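Local coordinates for protein AAR187Cp (Eremothecium gossypii, PDB 3ZIL) that probably restrains the establishment of sister-chromatid cohesion by regulating cohesin, through the C-terminal Wap1 domain that this chain represents, at residues 257-262 / 302-307. Numbering follows the deposited sequence.
Sequences MSVQLH and TNFGAV
Val-259 turns its CG1 anti to the backbone N (chi1 167°), which sets that methyl against the far end of the Phe-304 ring; the phenylalanine reaches it with CG anti to its own carbonyl carbon (chi1 -85°). CG1 of Val-259 lies 3.6 Å from CZ of Phe-304, and CB of the valine follows at 3.8 Å from the same CZ; the two side chains cross at about a right angle. Both residues are buried, and their types suit the place: valine offers a short, stiff apolar knuckle close to its helix, while phenylalanine is long enough to span backbones whose nearest CA atoms, those of Gln-260 and Phe-304, are 7.3 Å apart. Beyond the ring, Phe-326 stacks on Phe-304, and Leu-285 of helix 272-289 and Val-329 of helix 321-336 also touch it.

Nearer the surface, Gln-260 carries the contact onward. Its CG passes 4.4 Å from CD1 of Phe-304, and the extended chain beyond lays the terminal amide against the CB of Asn-303. The two amides have their planes 74° apart and are not paired with each other; the glutamine contributes through its length and bulk, and its polar end suits a partly exposed position. Cut back to an alanine, this position would lose its reach to the Asn-303 CB, and a gap would probably open beside the Phe-304 ring. The whole is apolar side-chain packing between the last turn of helix 248-261 and segment 302-307, which leads into helix 304-313; Phe-304 joins it to a core shared with helices 272-289 and 321-336, consistent with the stacked-helix architecture of an all-helical domain whose family is grouped with the TPR repeats.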
ATOM      1  N   MET A 257      17.044  14.656  -4.805  1.00 26.43           N
ATOM      2  CA  MET A 257      16.721  15.950  -5.362  1.00 35.07           C
ATOM      3  C   MET A 257      15.463  16.461  -4.707  1.00 32.82           C
ATOM      4  O   MET A 257      15.403  17.604  -4.261  1.00 31.07           O
ATOM      5  CB  MET A 257      16.567  15.886  -6.873  1.00 39.72           C
ATOM      6  CG  MET A 257      17.932  16.046  -7.551  1.00 50.48           C
ATOM      7  SD  MET A 257      17.867  15.237  -9.144  1.00 73.38           S
ATOM      8  CE  MET A 257      19.170  16.103 -10.039  1.00 74.54           C
ATOM      9  N   SER A 258      14.490  15.573  -4.612  1.00 28.69           N
ATOM     10  CA  SER A 258      13.364  15.818  -3.753  1.00 31.98           C
ATOM     11  C   SER A 258      13.691  16.326  -2.304  1.00 31.40           C
ATOM     12  O   SER A 258      13.156  17.369  -1.815  1.00 35.07           O
ATOM     13  CB  SER A 258      12.482  14.616  -3.725  1.00 29.51           C
ATOM     14  OG  SER A 258      11.454  14.960  -2.860  1.00 27.22           O
ATOM     15  N   VAL A 259      14.596  15.657  -1.619  1.00 26.27           N
ATOM     16  CA  VAL A 259      14.972  16.160  -0.293  1.00 29.54           C
ATOM     17  C   VAL A 259      15.572  17.565  -0.419  1.00 33.55           C
ATOM     18  O   VAL A 259      15.196  18.486   0.338  1.00 31.97           O
ATOM     19  CB  VAL A 259      15.907  15.171   0.414  1.00 31.96           C
ATOM     20  CG1 VAL A 259      16.575  15.796   1.651  1.00 32.17           C
ATOM     21  CG2 VAL A 259      15.136  13.895   0.754  1.00 28.47           C
ATOM     22  N   GLN A 260      16.462  17.744  -1.407  1.00 33.78           N
ATOM     23  CA  GLN A 260      17.084  19.052  -1.669  1.00 36.01           C
ATOM     24  C   GLN A 260      16.053  20.126  -2.006  1.00 32.70           C
ATOM     25  O   GLN A 260      16.248  21.265  -1.632  1.00 30.61           O
ATOM     26  CB  GLN A 260      18.141  19.029  -2.768  1.00 35.62           C
ATOM     27  CG  GLN A 260      19.539  18.601  -2.348  1.00 42.82           C
ATOM     28  CD  GLN A 260      20.368  18.198  -3.562  1.00 50.99           C
ATOM     29  OE1 GLN A 260      20.431  17.006  -3.932  1.00 51.30           O
ATOM     30  NE2 GLN A 260      20.969  19.197  -4.230  1.00 50.78           N
ATOM     31  N   LEU A 261      14.974  19.753  -2.694  1.00 36.64           N
ATOM     32  CA  LEU A 261      13.935  20.670  -3.056  1.00 35.85           C
ATOM     33  C   LEU A 261      13.300  21.220  -1.770  1.00 37.35           C
ATOM     34  O   LEU A 261      12.866  22.336  -1.761  1.00 34.81           O
ATOM     35  CB  LEU A 261      12.856  19.952  -3.908  1.00 33.79           C
ATOM     36  CG  LEU A 261      11.800  20.834  -4.564  1.00 37.39           C
ATOM     37  CD1 LEU A 261      12.498  22.017  -5.185  1.00 37.31           C
ATOM     38  CD2 LEU A 261      10.979  20.141  -5.663  1.00 38.20           C
ATOM     39  N   HIS A 262      13.237  20.428  -0.695  1.00 33.13           N
ATOM     40  CA  HIS A 262      12.445  20.812   0.473  1.00 34.64           C
ATOM     41  C   HIS A 262      13.353  20.984   1.609  1.00 33.73           C
ATOM     42  O   HIS A 262      12.978  20.751   2.731  1.00 30.20           O
ATOM     43  CB  HIS A 262      11.424  19.751   0.829  1.00 34.29           C
ATOM     44  CG  HIS A 262      10.397  19.533  -0.238  1.00 37.46           C
ATOM     45  ND1 HIS A 262       9.321  20.344  -0.383  1.00 41.01           N
ATOM     46  CD2 HIS A 262      10.299  18.558  -1.234  1.00 36.89           C
ATOM     47  CE1 HIS A 262       8.574  19.916  -1.435  1.00 40.73           C
ATOM     48  NE2 HIS A 262       9.158  18.808  -1.939  1.00 35.96           N
ATOM     49  N   THR A 302      25.651  13.441  -2.502  1.00 40.80           N
ATOM     50  CA  THR A 302      26.746  14.195  -1.910  1.00 41.06           C
ATOM     51  C   THR A 302      26.459  15.709  -1.921  1.00 43.02           C
ATOM     52  O   THR A 302      27.107  16.461  -1.202  1.00 51.84           O
ATOM     53  CB  THR A 302      28.086  13.932  -2.578  1.00 39.50           C
ATOM     54  OG1 THR A 302      28.116  14.646  -3.816  1.00 47.73           O
ATOM     55  CG2 THR A 302      28.332  12.439  -2.824  1.00 45.98           C
ATOM     56  N   ASN A 303      25.481  16.156  -2.702  1.00 35.49           N
ATOM     57  CA  ASN A 303      25.043  17.548  -2.599  1.00 35.53           C
ATOM     58  C   ASN A 303      24.273  17.794  -1.347  1.00 34.49           C
ATOM     59  O   ASN A 303      23.827  18.925  -1.118  1.00 34.50           O
ATOM     60  CB  ASN A 303      24.121  17.907  -3.711  1.00 36.90           C
ATOM     61  CG  ASN A 303      24.813  17.935  -5.023  1.00 42.32           C
ATOM     62  OD1 ASN A 303      26.027  18.105  -5.089  1.00 48.68           O
ATOM     63  ND2 ASN A 303      24.058  17.728  -6.076  1.00 43.88           N
ATOM     64  N   PHE A 304      24.049  16.741  -0.563  1.00 29.56           N
ATOM     65  CA  PHE A 304      23.560  16.923   0.816  1.00 28.28           C
ATOM     66  C   PHE A 304      24.700  17.654   1.603  1.00 33.35           C
ATOM     67  O   PHE A 304      24.444  18.237   2.687  1.00 29.51           O
ATOM     68  CB  PHE A 304      23.283  15.562   1.513  1.00 30.33           C
ATOM     69  CG  PHE A 304      21.897  14.937   1.260  1.00 28.63           C
ATOM     70  CD1 PHE A 304      21.102  15.304   0.197  1.00 25.76           C
ATOM     71  CD2 PHE A 304      21.439  13.900   2.122  1.00 30.40           C
ATOM     72  CE1 PHE A 304      19.859  14.683  -0.004  1.00 30.98           C
ATOM     73  CE2 PHE A 304      20.188  13.298   1.947  1.00 33.11           C
ATOM     74  CZ  PHE A 304      19.398  13.682   0.871  1.00 30.08           C
ATOM     75  N   GLY A 305      25.933  17.620   1.060  1.00 31.90           N
ATOM     76  CA  GLY A 305      27.066  18.434   1.602  1.00 36.32           C
ATOM     77  C   GLY A 305      26.689  19.859   1.990  1.00 37.97           C
ATOM     78  O   GLY A 305      26.989  20.334   3.112  1.00 39.47           O
ATOM     79  N   ALA A 306      26.006  20.543   1.066  1.00 40.32           N
ATOM     80  CA  ALA A 306      25.578  21.942   1.237  1.00 43.33           C
ATOM     81  C   ALA A 306      24.790  22.110   2.508  1.00 39.34           C
ATOM     82  O   ALA A 306      25.101  22.937   3.367  1.00 44.30           O
ATOM     83  CB  ALA A 306      24.731  22.416   0.043  1.00 42.46           C
ATOM     84  N   VAL A 307      23.762  21.310   2.639  1.00 37.35           N
ATOM     85  CA  VAL A 307      22.849  21.409   3.779  1.00 38.00           C
ATOM     86  C   VAL A 307      23.544  21.127   5.117  1.00 39.26           C
ATOM     87  O   VAL A 307      23.352  21.836   6.091  1.00 46.41           O
ATOM     88  CB  VAL A 307      21.651  20.442   3.578  1.00 44.38           C
ATOM     89  CG1 VAL A 307      20.446  20.933   4.375  1.00 42.27           C
ATOM     90  CG2 VAL A 307      21.345  20.272   2.066  1.00 40.98           C
TER